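Local coordinates for putative major capsid protein (Cafeteriavirus-dependent mavirus, PDB 6G44) that probably forms the capsid of the virophage mavirus as its major capsid protein, a double jelly-roll subunit that associates in threes, at residues Q46-A51 and Q58-Q63; P73-S78 and F264-L269; S100-R105 and F200-A205; S106-V111 and I231-F236. All blocks are in the same frame, centred on the assembly; numbering follows the deposited sequence. Where two conformers were deposited one is given.

Interaction 1. Residues Q46-A51 and Q58-Q63; sequences QPVSDA and QITFNQ
Val-48, Pro-47 and Thr-60 give up the most surface where the loop after strand 43-45 folds over strand 58-66. Val-48 turns both methyls to the same side of Thr-60 O: CG1 lies anti to its own carbonyl carbon (chi1 -64°) and reaches Asn-62 CB at 3.6 Å, while CG2, in the crowded position between backbone N and C, meets Thr-60 CB at 3.9 Å. Beside them, Val-48 N donates to Thr-60 O over 2.8 Å, nearly along the C=O axis. This is the one direct hydrogen bond joining the segments, and Pro-47, which has no N-H, approaches the same oxygen with its CA at 3.2 Å. The proline ring runs alongside the Phe-61 side chain, its CD 3.8 Å from Phe-61 CE1, and turns CB to Ile-59 CG2. A water bridges Gln-46 O, at 2.7 Å, and Asn-62 N, whose N-H it accepts at 2.8 Å. Behind the contact Phe-61 continues inward to Leu-232 and Met-268, whereas Val-48 remains exposed. With one direct bond and one water bridge, this is a connecting loop laid along a strand of the jelly-roll sheet, without regular strand pairing.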
loop_
_atom_site.group_PDB
_atom_site.type_symbol
_atom_site.label_atom_id
_atom_site.label_comp_id
_atom_site.label_asym_id
_atom_site.label_seq_id
_atom_site.Cartn_x
_atom_site.Cartn_y
_atom_site.Cartn_z
ATOM N N GLN C 46 -33.141 -9.488 13.945
ATOM C CA GLN C 46 -33.646 -8.411 14.779
ATOM C C GLN C 46 -33.412 -8.773 16.246
ATOM O O GLN C 46 -33.377 -9.931 16.590
ATOM C CB GLN C 46 -35.153 -8.221 14.537
ATOM C CG GLN C 46 -35.586 -8.116 13.071
ATOM C CD GLN C 46 -35.211 -6.789 12.445
ATOM O OE1 GLN C 46 -35.371 -5.744 13.081
ATOM N NE2 GLN C 46 -34.720 -6.810 11.184
ATOM N N PRO C 47 -33.268 -7.763 17.119
ATOM C CA PRO C 47 -33.155 -8.059 18.546
ATOM C C PRO C 47 -34.519 -8.533 19.105
ATOM O O PRO C 47 -35.549 -8.375 18.453
ATOM C CB PRO C 47 -32.744 -6.730 19.153
ATOM C CG PRO C 47 -33.131 -5.717 18.195
ATOM C CD PRO C 47 -33.180 -6.325 16.844
ATOM N N VAL C 48 -34.466 -9.087 20.299
ATOM C CA VAL C 48 -35.682 -9.680 20.911
ATOM C C VAL C 48 -36.734 -8.637 21.262
ATOM O O VAL C 48 -37.923 -8.990 21.359
ATOM C CB VAL C 48 -35.362 -10.505 22.143
ATOM C CG1 VAL C 48 -34.498 -11.701 21.788
ATOM C CG2 VAL C 48 -34.776 -9.649 23.256
ATOM N N SER C 49 -36.319 -7.394 21.483
ATOM C CA SER C 49 -37.226 -6.280 21.696
ATOM C C SER C 49 -36.796 -5.062 20.905
ATOM O O SER C 49 -35.647 -5.005 20.451
ATOM C CB SER C 49 -37.278 -5.967 23.180
ATOM O OG SER C 49 -36.023 -5.566 23.668
ATOM N N ASP C 50 -37.699 -4.096 20.732
ATOM C CA ASP C 50 -37.390 -2.899 19.964
ATOM C C ASP C 50 -36.155 -2.251 20.559
ATOM O O ASP C 50 -36.039 -2.090 21.780
ATOM C CB ASP C 50 -38.534 -1.868 19.941
ATOM C CG ASP C 50 -39.770 -2.347 19.216
ATOM O OD1 ASP C 50 -39.734 -3.386 18.523
ATOM O OD2 ASP C 50 -40.809 -1.652 19.334
ATOM N N ALA C 51 -35.231 -1.847 19.689
ATOM C CA ALA C 51 -33.966 -1.298 20.117
ATOM C C ALA C 51 -34.157 -0.028 20.953
ATOM O O ALA C 51 -35.083 0.721 20.687
ATOM C CB ALA C 51 -33.115 -0.947 18.891
ATOM N N GLN C 58 -29.318 -2.468 27.306
ATOM C CA GLN C 58 -29.054 -3.851 26.899
ATOM C C GLN C 58 -29.803 -4.203 25.611
ATOM O O GLN C 58 -30.972 -3.856 25.439
ATOM C CB GLN C 58 -29.419 -4.823 28.011
ATOM C CG GLN C 58 -28.877 -6.238 27.787
ATOM C CD GLN C 58 -29.366 -7.225 28.813
ATOM O OE1 GLN C 58 -30.522 -7.606 28.781
ATOM N NE2 GLN C 58 -28.482 -7.670 29.694
ATOM N N ILE C 59 -29.108 -4.887 24.687
ATOM C CA ILE C 59 -29.668 -5.341 23.426
ATOM C C ILE C 59 -29.344 -6.816 23.303
ATOM O O ILE C 59 -28.218 -7.196 23.521
ATOM C CB ILE C 59 -29.030 -4.575 22.240
ATOM C CG1 ILE C 59 -29.357 -3.071 22.327
ATOM C CG2 ILE C 59 -29.495 -5.168 20.901
ATOM C CD1 ILE C 59 -28.321 -2.182 21.627
ATOM N N THR C 60 -30.355 -7.646 23.031
ATOM C CA THR C 60 -30.186 -9.081 22.949
ATOM C C THR C 60 -30.681 -9.623 21.627
ATOM O O THR C 60 -31.814 -9.356 21.193
ATOM C CB THR C 60 -30.937 -9.785 24.096
ATOM O OG1 THR C 60 -30.339 -9.406 25.334
ATOM C CG2 THR C 60 -30.856 -11.307 23.939
ATOM N N PHE C 61 -29.804 -10.405 20.989
ATOM C CA PHE C 61 -30.183 -11.230 19.848
ATOM C C PHE C 61 -30.293 -12.666 20.328
ATOM O O PHE C 61 -29.427 -13.164 21.052
ATOM C CB PHE C 61 -29.149 -11.122 18.705
ATOM C CG PHE C 61 -28.965 -9.728 18.209
ATOM C CD1 PHE C 61 -29.813 -9.177 17.278
ATOM C CD2 PHE C 61 -27.959 -8.931 18.749
ATOM C CE1 PHE C 61 -29.668 -7.877 16.865
ATOM C CE2 PHE C 61 -27.813 -7.630 18.342
ATOM C CZ PHE C 61 -28.665 -7.099 17.395
ATOM N N ASN C 62 -31.389 -13.331 19.943
ATOM C CA ASN C 62 -31.616 -14.724 20.361
ATOM C C ASN C 62 -32.184 -15.405 19.145
ATOM O O ASN C 62 -33.341 -15.238 18.802
ATOM C CB ASN C 62 -32.576 -14.770 21.563
ATOM C CG ASN C 62 -32.807 -16.173 22.078
ATOM O OD1 ASN C 62 -32.711 -17.140 21.346
ATOM N ND2 ASN C 62 -33.128 -16.282 23.367
ATOM N N GLN C 63 -31.326 -16.151 18.460
ATOM C CA GLN C 63 -31.706 -16.744 17.188
ATOM C C GLN C 63 -30.940 -18.041 16.945
ATOM O O GLN C 63 -29.845 -18.047 16.375
ATOM C CB GLN C 63 -31.503 -15.760 16.027
ATOM C CG GLN C 63 -31.956 -16.328 14.688
ATOM C CD GLN C 63 -33.428 -16.678 14.734
ATOM O OE1 GLN C 63 -34.274 -15.783 14.748
ATOM N NE2 GLN C 63 -33.748 -17.975 14.765
HETATM O O HOH W 1 -33.302 -12.060 18.276
#

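Interaction 2. Residues P73-S78 and F264-L269; sequences PRLRVS and FKINML
Asn-267 O takes one hydrogen bond, from Arg-76 N at 2.9 Å and nearly along the C=O axis, and one weaker contact, from the CA-H of Leu-75. It belongs to an antiparallel pair of jelly-roll strands, 74-84 and 258-273, whose segments run at 155° to each other. Six backbone bonds join them, two in each of the hydrogen-bonded pairs Arg-74/Leu-269, Arg-76/Asn-267 and Ser-78/Lys-265, all close to straight. Between these pairs, CA-H groups of Val-77, Ile-266 and Met-268 also lean on carbonyl oxygens of the opposite strand.

The two faces differ in character. Leu-75, Val-77, Ile-266 and Met-268 share the buried one, where Val-77 and Ile-266 lie side by side and Val-77 CG1 meets Ile-266 CG1 at 3.7 Å. Ile-266 CG1 stands anti to its backbone N (chi1 -172°), which carries CD1 along the same valine methyl. Phe-264 closes this row with CZ 3.8 Å from Val-77 CG1, and the side chains of Leu-75 and Met-268 cross obliquely, Leu-75 CD2 lying 4.1 Å from Met-268 CB. Leu-232 and Phe-61 pack onto this layer from within the same chain.

On the other face Arg-74 bends at chi3 (75°) away from Leu-269 and puts NE into a salt bridge with Asp-203; Glu-380 of a second subunit makes a long, weak ion pair with the same nitrogen. Arg-76 extends away from the strand pair to pack on Glu-374 of that second subunit, and its CB touches Leu-269 CD1 at 3.9 Å. At the far end Ser-78 OG rests against Lys-265 CB, 3.5 Å away.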
loop_
_atom_site.group_PDB
_atom_site.type_symbol
_atom_site.label_atom_id
_atom_site.label_comp_id
_atom_site.label_asym_id
_atom_site.label_seq_id
_atom_site.Cartn_x
_atom_site.Cartn_y
_atom_site.Cartn_z
ATOM N N PRO C 73 -19.720 -12.598 12.454
ATOM C CA PRO C 73 -20.953 -11.862 12.385
ATOM C C PRO C 73 -20.755 -10.350 12.563
ATOM O O PRO C 73 -19.805 -9.905 13.232
ATOM C CB PRO C 73 -21.784 -12.438 13.542
ATOM C CG PRO C 73 -20.798 -12.998 14.495
ATOM C CD PRO C 73 -19.676 -13.512 13.608
ATOM N N ARG C 74 -21.631 -9.579 11.959
ATOM C CA ARG C 74 -21.538 -8.141 11.957
ATOM C C ARG C 74 -22.775 -7.522 12.584
ATOM O O ARG C 74 -23.842 -8.148 12.636
ATOM C CB ARG C 74 -21.374 -7.584 10.522
ATOM C CG ARG C 74 -20.216 -8.213 9.757
ATOM C CD ARG C 74 -20.058 -7.641 8.363
ATOM N NE ARG C 74 -19.460 -6.307 8.334
ATOM C CZ ARG C 74 -18.154 -6.062 8.347
ATOM N NH1 ARG C 74 -17.751 -4.810 8.297
ATOM N NH2 ARG C 74 -17.269 -7.039 8.431
ATOM N N LEU C 75 -22.641 -6.296 13.028
ATOM C CA LEU C 75 -23.760 -5.503 13.491
ATOM C C LEU C 75 -23.982 -4.328 12.558
ATOM O O LEU C 75 -23.037 -3.580 12.247
ATOM C CB LEU C 75 -23.483 -5.001 14.910
ATOM C CG LEU C 75 -23.304 -6.077 15.970
ATOM C CD1 LEU C 75 -22.778 -5.525 17.290
ATOM C CD2 LEU C 75 -24.618 -6.826 16.221
ATOM N N ARG C 76 -25.228 -4.138 12.119
ATOM C CA ARG C 76 -25.629 -3.014 11.292
ATOM C C ARG C 76 -26.421 -2.074 12.187
ATOM O O ARG C 76 -27.481 -2.470 12.693
ATOM C CB ARG C 76 -26.458 -3.444 10.070
ATOM C CG ARG C 76 -26.947 -2.283 9.200
ATOM C CD ARG C 76 -28.111 -2.737 8.315
ATOM N NE ARG C 76 -28.530 -1.733 7.338
ATOM C CZ ARG C 76 -29.436 -0.766 7.532
ATOM N NH1 ARG C 76 -30.040 -0.583 8.713
ATOM N NH2 ARG C 76 -29.718 0.059 6.517
ATOM N N VAL C 77 -25.905 -0.874 12.388
ATOM C CA VAL C 77 -26.594 0.152 13.186
ATOM C C VAL C 77 -27.020 1.269 12.294
ATOM O O VAL C 77 -26.312 1.630 11.342
ATOM C CB VAL C 77 -25.778 0.685 14.361
ATOM C CG1 VAL C 77 -25.473 -0.412 15.370
ATOM C CG2 VAL C 77 -24.528 1.415 13.894
ATOM N N SER C 78 -28.196 1.826 12.578
ATOM C CA SER C 78 -28.655 3.014 11.915
ATOM C C SER C 78 -29.244 3.952 12.949
ATOM O O SER C 78 -29.838 3.501 13.925
ATOM C CB SER C 78 -29.648 2.706 10.806
ATOM O OG SER C 78 -30.816 2.154 11.313
ATOM N N PHE C 264 -32.591 4.977 16.780
ATOM C CA PHE C 264 -31.582 3.886 16.788
ATOM C C PHE C 264 -32.185 2.524 16.459
ATOM O O PHE C 264 -33.211 2.127 17.020
ATOM C CB PHE C 264 -30.839 3.850 18.103
ATOM C CG PHE C 264 -29.748 2.831 18.150
ATOM C CD1 PHE C 264 -28.497 3.154 17.664
ATOM C CD2 PHE C 264 -29.960 1.580 18.655
ATOM C CE1 PHE C 264 -27.471 2.214 17.703
ATOM C CE2 PHE C 264 -28.941 0.635 18.696
ATOM C CZ PHE C 264 -27.700 0.956 18.190
ATOM N N LYS C 265 -31.555 1.833 15.501
ATOM C CA LYS C 265 -31.889 0.471 15.148
ATOM C C LYS C 265 -30.599 -0.332 15.029
ATOM O O LYS C 265 -29.544 0.228 14.706
ATOM C CB LYS C 265 -32.625 0.420 13.821
ATOM C CG LYS C 265 -33.967 1.143 13.827
ATOM C CD LYS C 265 -34.982 0.424 14.688
ATOM C CE LYS C 265 -36.364 1.077 14.651
ATOM N NZ LYS C 265 -37.231 0.484 15.726
ATOM N N ILE C 266 -30.690 -1.620 15.318
ATOM C CA ILE C 266 -29.554 -2.525 15.233
ATOM C C ILE C 266 -30.019 -3.908 14.815
ATOM O O ILE C 266 -31.050 -4.401 15.304
ATOM C CB ILE C 266 -28.747 -2.547 16.544
ATOM C CG1 ILE C 266 -27.431 -3.357 16.394
ATOM C CG2 ILE C 266 -29.590 -3.049 17.709
ATOM C CD1 ILE C 266 -26.538 -3.291 17.607
ATOM N N ASN C 267 -29.300 -4.504 13.860
ATOM C CA ASN C 267 -29.512 -5.891 13.444
ATOM C C ASN C 267 -28.173 -6.617 13.438
ATOM O O ASN C 267 -27.139 -5.979 13.252
ATOM C CB ASN C 267 -30.124 -5.927 12.044
ATOM C CG ASN C 267 -31.527 -5.345 11.992
ATOM O OD1 ASN C 267 -32.212 -5.255 13.006
ATOM N ND2 ASN C 267 -31.979 -4.998 10.803
ATOM N N MET C 268 -28.207 -7.928 13.632
ATOM C CA MET C 268 -27.021 -8.788 13.492
ATOM C C MET C 268 -27.117 -9.483 12.166
ATOM O O MET C 268 -28.129 -10.118 11.880
ATOM C CB MET C 268 -26.903 -9.785 14.623
ATOM C CG MET C 268 -25.683 -10.686 14.482
ATOM S SD MET C 268 -25.236 -11.529 16.007
ATOM C CE MET C 268 -26.651 -12.598 16.209
ATOM N N LEU C 269 -26.078 -9.345 11.331
ATOM C CA LEU C 269 -26.055 -9.880 9.986
ATOM C C LEU C 269 -25.014 -10.968 9.909
ATOM O O LEU C 269 -23.845 -10.727 10.281
ATOM C CB LEU C 269 -25.722 -8.800 8.973
ATOM C CG LEU C 269 -26.838 -7.843 8.540
ATOM C CD1 LEU C 269 -27.567 -7.146 9.682
ATOM C CD2 LEU C 269 -26.337 -6.806 7.565
#

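Interaction 3. Residues S100-R105 and F200-A205; sequences SFPVNR and FVVDEA
The carboxylate of Glu-204 and the amide of Asn-104 lie with their planes 34° apart, and the Phe-101 ring presents its edge, near the ring plane, to Glu-204 OE2. Here the short, weakly bonded helix about 102-105 sits on strand 195-205 of the jelly-roll sheet, with a buried acid directed at the helix start. Glu-204 stretches out, CG anti to its backbone N (chi1 -180°) and the chain extended beyond, sliding past Val-103 in the opposite direction so that Val-103 CB comes within 3.5 Å of Glu-204 CD.

Two donors of Asn-104 grip OE2. Its backbone N comes from above the carboxylate plane at 3.0 Å, and its ND2 takes the anti lone pair at 2.8 Å, tilted from the amide plane. A weak bond of 3.3 Å runs from Val-103 N to OE1, which also bonds Ser-143. Backbone N-H groups at the first turn of a helix would probably favour the charged form of the acid.

Alongside, Val-103 CG2 meets Val-202 CG1 at 3.9 Å. The Asn-104 amide is fixed on both sides, OD1 receiving the N-H of Val-207 and ND2 its second acceptor. That acceptor is Ala-205 O, 2.8 Å from Asn-104 ND2, only 2° out of the amide plane and nearly along the C=O axis.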
loop_
_atom_site.group_PDB
_atom_site.type_symbol
_atom_site.label_atom_id
_atom_site.label_comp_id
_atom_site.label_asym_id
_atom_site.label_seq_id
_atom_site.Cartn_x
_atom_site.Cartn_y
_atom_site.Cartn_z
ATOM N N SER C 100 -13.168 6.115 15.290
ATOM C CA SER C 100 -12.652 4.824 14.824
ATOM C C SER C 100 -13.444 3.659 15.433
ATOM O O SER C 100 -13.607 3.609 16.642
ATOM C CB SER C 100 -11.168 4.711 15.202
ATOM O OG SER C 100 -10.434 5.827 14.690
ATOM N N PHE C 101 -13.889 2.725 14.615
ATOM C CA PHE C 101 -14.586 1.505 15.090
ATOM C C PHE C 101 -15.779 1.864 15.985
ATOM O O PHE C 101 -15.842 1.449 17.147
ATOM C CB PHE C 101 -13.624 0.516 15.770
ATOM C CG PHE C 101 -12.393 0.270 14.947
ATOM C CD1 PHE C 101 -12.456 -0.619 13.913
ATOM C CD2 PHE C 101 -11.235 1.006 15.142
ATOM C CE1 PHE C 101 -11.388 -0.812 13.074
ATOM C CE2 PHE C 101 -10.148 0.833 14.284
ATOM C CZ PHE C 101 -10.232 -0.074 13.250
ATOM N N PRO C 102 -16.698 2.650 15.428
ATOM C CA PRO C 102 -17.757 3.223 16.303
ATOM C C PRO C 102 -18.714 2.202 16.891
ATOM O O PRO C 102 -19.286 2.460 17.961
ATOM C CB PRO C 102 -18.484 4.193 15.380
ATOM C CG PRO C 102 -18.269 3.621 14.012
ATOM C CD PRO C 102 -16.863 3.080 14.029
ATOM N N VAL C 103 -18.900 1.070 16.234
ATOM C CA VAL C 103 -19.753 0.015 16.797
ATOM C C VAL C 103 -19.066 -0.620 17.975
ATOM O O VAL C 103 -19.644 -0.691 19.064
ATOM C CB VAL C 103 -20.202 -1.012 15.754
ATOM C CG1 VAL C 103 -20.896 -2.223 16.388
ATOM C CG2 VAL C 103 -21.078 -0.336 14.715
ATOM N N ASN C 104 -17.836 -1.097 17.818
ATOM C CA ASN C 104 -17.168 -1.754 18.951
ATOM C C ASN C 104 -16.824 -0.777 20.090
ATOM O O ASN C 104 -16.842 -1.175 21.268
ATOM C CB ASN C 104 -15.965 -2.577 18.472
ATOM C CG ASN C 104 -16.401 -3.818 17.750
ATOM O OD1 ASN C 104 -16.783 -4.800 18.380
ATOM N ND2 ASN C 104 -16.330 -3.798 16.399
ATOM N N ARG C 105 -16.575 0.491 19.765
ATOM C CA ARG C 105 -16.387 1.527 20.795
ATOM C C ARG C 105 -17.600 1.690 21.697
ATOM O O ARG C 105 -17.461 2.137 22.839
ATOM C CB ARG C 105 -16.108 2.892 20.176
ATOM C CG ARG C 105 -14.667 3.142 19.789
ATOM C CD ARG C 105 -14.450 4.591 19.331
ATOM N NE ARG C 105 -14.921 5.606 20.269
ATOM C CZ ARG C 105 -14.195 6.172 21.246
ATOM N NH1 ARG C 105 -14.747 7.119 22.028
ATOM N NH2 ARG C 105 -12.931 5.806 21.460
ATOM N N PHE C 200 -27.027 8.061 9.774
ATOM C CA PHE C 200 -25.864 7.167 9.559
ATOM C C PHE C 200 -26.314 5.711 9.488
ATOM O O PHE C 200 -27.259 5.303 10.184
ATOM C CB PHE C 200 -24.891 7.253 10.725
ATOM C CG PHE C 200 -24.180 8.567 10.873
ATOM C CD1 PHE C 200 -22.971 8.777 10.252
ATOM C CD2 PHE C 200 -24.698 9.580 11.672
ATOM C CE1 PHE C 200 -22.298 9.948 10.414
ATOM C CE2 PHE C 200 -24.039 10.781 11.816
ATOM C CZ PHE C 200 -22.809 10.963 11.205
ATOM N N VAL C 201 -25.598 4.906 8.705
ATOM C CA VAL C 201 -25.718 3.448 8.710
ATOM C C VAL C 201 -24.293 2.902 8.732
ATOM O O VAL C 201 -23.487 3.285 7.862
ATOM C CB VAL C 201 -26.444 2.885 7.493
ATOM C CG1 VAL C 201 -26.595 1.391 7.612
ATOM C CG2 VAL C 201 -27.812 3.509 7.327
ATOM N N VAL C 202 -23.990 2.044 9.677
ATOM C CA VAL C 202 -22.640 1.413 9.790
ATOM C C VAL C 202 -22.805 -0.082 9.979
ATOM O O VAL C 202 -23.578 -0.505 10.864
ATOM C CB VAL C 202 -21.843 1.978 10.979
ATOM C CG1 VAL C 202 -20.524 1.232 11.183
ATOM C CG2 VAL C 202 -21.618 3.466 10.782
ATOM N N ASP C 203 -22.065 -0.881 9.204
ATOM C CA ASP C 203 -22.073 -2.361 9.268
ATOM C C ASP C 203 -20.641 -2.765 9.649
ATOM O O ASP C 203 -19.742 -2.693 8.793
ATOM C CB ASP C 203 -22.497 -2.924 7.895
ATOM C CG ASP C 203 -22.579 -4.443 7.827
ATOM O OD1 ASP C 203 -21.926 -5.126 8.625
ATOM O OD2 ASP C 203 -23.304 -4.973 6.915
ATOM N N GLU C 204 -20.436 -3.191 10.886
ATOM C CA GLU C 204 -19.103 -3.435 11.472
ATOM C C GLU C 204 -19.053 -4.834 12.112
ATOM O O GLU C 204 -20.016 -5.267 12.763
ATOM C CB GLU C 204 -18.829 -2.341 12.515
ATOM C CG GLU C 204 -17.487 -2.416 13.226
ATOM C CD GLU C 204 -17.144 -1.150 13.996
ATOM O OE1 GLU C 204 -17.412 -0.042 13.469
ATOM O OE2 GLU C 204 -16.610 -1.270 15.129
ATOM N N ALA C 205 -17.964 -5.580 11.910
ATOM C CA ALA C 205 -17.788 -6.875 12.537
ATOM C C ALA C 205 -17.763 -6.728 14.056
ATOM O O ALA C 205 -17.099 -5.814 14.580
ATOM C CB ALA C 205 -16.500 -7.524 12.055
#

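Interaction 4. Residues S106-V111 and I231-F236; sequences SIPVAV and ILDGQF
Backbone hydrogen bonds come first: strand 110-114 pairs antiparallel with strand 222-235 in the jelly-roll sheet, and the pairing loosens toward Ser-106. Val-111 and Ile-231 form a hydrogen-bonded pair, with Val-111 N giving to Ile-231 O at 2.9 Å and Ile-231 N returning to Val-111 O. Asp-233 N then donates to Val-109 O over 3.0 Å. Beyond it Pro-108 has no N-H to offer, and the next bond is Gln-235 N to Ser-106 O, short at 2.7 Å but bent to 141°.

One side-chain hydrogen bond lies within segment 231-236. Gln-235, folded at chi2 (-68°), brings NE2 to the syn lone pair of Asp-233 OD1 at 3.2 Å, with the acceptor in the amide plane. Pro-108 crosses both side chains at about a right angle, its CD 3.6 Å from Gln-235 CG, and Val-109 CG1, in its crowded rotamer position, presses on Asp-233 CB.

Apolar contacts gather on the face carrying Ala-110 and Leu-232. Leu-232 CD2 touches both Ala-110 CB, at 4.0 Å, and Ile-107 CG2, while Ile-107 runs alongside Phe-236 and meets its CZ with CG1.

The ring contact is a CH-pi interaction. Ser-106, whose OG turns to Pro-102 O, sets its CB over one face of Phe-236, offset toward the rim and 3.8 Å from the ring centroid.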
loop_
_atom_site.group_PDB
_atom_site.type_symbol
_atom_site.label_atom_id
_atom_site.label_comp_id
_atom_site.label_asym_id
_atom_site.label_seq_id
_atom_site.Cartn_x
_atom_site.Cartn_y
_atom_site.Cartn_z
ATOM N N SER C 106 -18.761 1.353 21.152
ATOM C CA SER C 106 -20.057 1.535 21.835
ATOM C C SER C 106 -20.472 0.314 22.653
ATOM O O SER C 106 -21.605 0.302 23.162
ATOM C CB SER C 106 -21.119 1.843 20.796
ATOM O OG SER C 106 -20.880 3.098 20.181
ATOM N N ILE C 107 -19.635 -0.713 22.788
ATOM C CA ILE C 107 -20.031 -1.931 23.491
ATOM C C ILE C 107 -18.992 -2.266 24.555
ATOM O O ILE C 107 -17.987 -2.914 24.285
ATOM C CB ILE C 107 -20.233 -3.121 22.531
ATOM C CG1 ILE C 107 -21.207 -2.819 21.400
ATOM C CG2 ILE C 107 -20.659 -4.355 23.324
ATOM C CD1 ILE C 107 -21.122 -3.782 20.218
ATOM N N PRO C 108 -19.231 -1.842 25.804
ATOM C CA PRO C 108 -18.249 -2.135 26.838
ATOM C C PRO C 108 -18.119 -3.598 27.241
ATOM O O PRO C 108 -17.035 -4.034 27.626
ATOM C CB PRO C 108 -18.708 -1.299 28.031
ATOM C CG PRO C 108 -19.689 -0.355 27.528
ATOM C CD PRO C 108 -20.208 -0.827 26.214
ATOM N N VAL C 109 -19.222 -4.335 27.145
ATOM C CA VAL C 109 -19.231 -5.744 27.484
ATOM C C VAL C 109 -20.244 -6.453 26.579
ATOM O O VAL C 109 -21.295 -5.892 26.224
ATOM C CB VAL C 109 -19.495 -5.967 28.997
ATOM C CG1 VAL C 109 -20.781 -5.286 29.446
ATOM C CG2 VAL C 109 -19.511 -7.454 29.319
ATOM N N ALA C 110 -19.860 -7.654 26.163
ATOM C CA ALA C 110 -20.697 -8.529 25.364
ATOM C C ALA C 110 -20.636 -9.930 25.941
ATOM O O ALA C 110 -19.590 -10.379 26.450
ATOM C CB ALA C 110 -20.216 -8.513 23.919
ATOM N N VAL C 111 -21.776 -10.617 25.875
ATOM C CA VAL C 111 -21.851 -12.018 26.222
ATOM C C VAL C 111 -22.424 -12.773 25.035
ATOM O O VAL C 111 -23.498 -12.444 24.539
ATOM C CB VAL C 111 -22.714 -12.280 27.476
ATOM C CG1 VAL C 111 -22.751 -13.764 27.780
ATOM C CG2 VAL C 111 -22.161 -11.497 28.657
ATOM N N ILE C 231 -25.582 -10.866 23.563
ATOM C CA ILE C 231 -26.112 -9.901 24.538
ATOM C C ILE C 231 -25.120 -8.750 24.662
ATOM O O ILE C 231 -23.958 -8.974 25.049
ATOM C CB ILE C 231 -26.339 -10.572 25.895
ATOM C CG1 ILE C 231 -27.276 -11.777 25.757
ATOM C CG2 ILE C 231 -26.932 -9.583 26.908
ATOM C CD1 ILE C 231 -27.050 -12.836 26.820
ATOM N N LEU C 232 -25.587 -7.548 24.341
ATOM C CA LEU C 232 -24.698 -6.353 24.290
ATOM C C LEU C 232 -25.096 -5.343 25.355
ATOM O O LEU C 232 -26.280 -5.041 25.535
ATOM C CB LEU C 232 -24.810 -5.672 22.941
ATOM C CG LEU C 232 -24.635 -6.558 21.710
ATOM C CD1 LEU C 232 -24.889 -5.751 20.445
ATOM C CD2 LEU C 232 -23.259 -7.186 21.697
ATOM N N ASP C 233 -24.086 -4.787 26.033
ATOM C CA ASP C 233 -24.287 -3.561 26.826
ATOM C C ASP C 233 -24.224 -2.418 25.813
ATOM O O ASP C 233 -23.116 -1.977 25.449
ATOM C CB ASP C 233 -23.214 -3.445 27.904
ATOM C CG ASP C 233 -23.217 -2.112 28.644
ATOM O OD1 ASP C 233 -24.167 -1.343 28.552
ATOM O OD2 ASP C 233 -22.193 -1.898 29.342
ATOM N N GLY C 234 -25.359 -1.999 25.301
ATOM C CA GLY C 234 -25.416 -0.979 24.258
ATOM C C GLY C 234 -25.096 0.409 24.777
ATOM O O GLY C 234 -25.792 0.928 25.651
ATOM N N GLN C 235 -24.003 1.000 24.295
ATOM C CA GLN C 235 -23.621 2.365 24.633
ATOM C C GLN C 235 -23.364 3.147 23.350
ATOM O O GLN C 235 -22.294 3.769 23.204
ATOM C CB GLN C 235 -22.410 2.392 25.570
ATOM C CG GLN C 235 -22.635 1.745 26.915
ATOM C CD GLN C 235 -23.606 2.532 27.777
ATOM O OE1 GLN C 235 -23.722 3.760 27.663
ATOM N NE2 GLN C 235 -24.350 1.814 28.619
ATOM N N PHE C 236 -24.327 3.112 22.447
ATOM C CA PHE C 236 -24.295 3.770 21.108
ATOM C C PHE C 236 -24.702 5.223 21.295
ATOM O O PHE C 236 -25.763 5.669 20.829
ATOM C CB PHE C 236 -25.182 3.053 20.119
ATOM C CG PHE C 236 -24.778 1.633 19.892
ATOM C CD1 PHE C 236 -25.270 0.581 20.663
ATOM C CD2 PHE C 236 -23.857 1.323 18.885
ATOM C CE1 PHE C 236 -24.895 -0.717 20.437
ATOM C CE2 PHE C 236 -23.478 0.009 18.676
ATOM C CZ PHE C 236 -23.993 -1.008 19.424
#

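In the fold
All four contacts reach one antiparallel sheet. Strand 74-84 of interaction 2 neighbours strand 195-205 of interaction 3, where Val-77 N lies 2.8 Å from Val-202 O and Arg-74 CB 3.5 Å from Glu-204 O. Strand 58-66 of interaction 1 borders strand 222-235 of interaction 4, with Ile-59 O 2.8 Å from Leu-232 N. These pairs meet at several points, including Leu-75 CD1 on Leu-232 CD1 at 3.8 Å and Phe-264 CE1 on Phe-236 CB at 3.4 Å. Interactions 1 and 3 do not touch, nearest atoms being about 9 Å apart. Along the chain, interactions 3 and 4 alternate their segments, and both lie inside the loop closed by interaction 2.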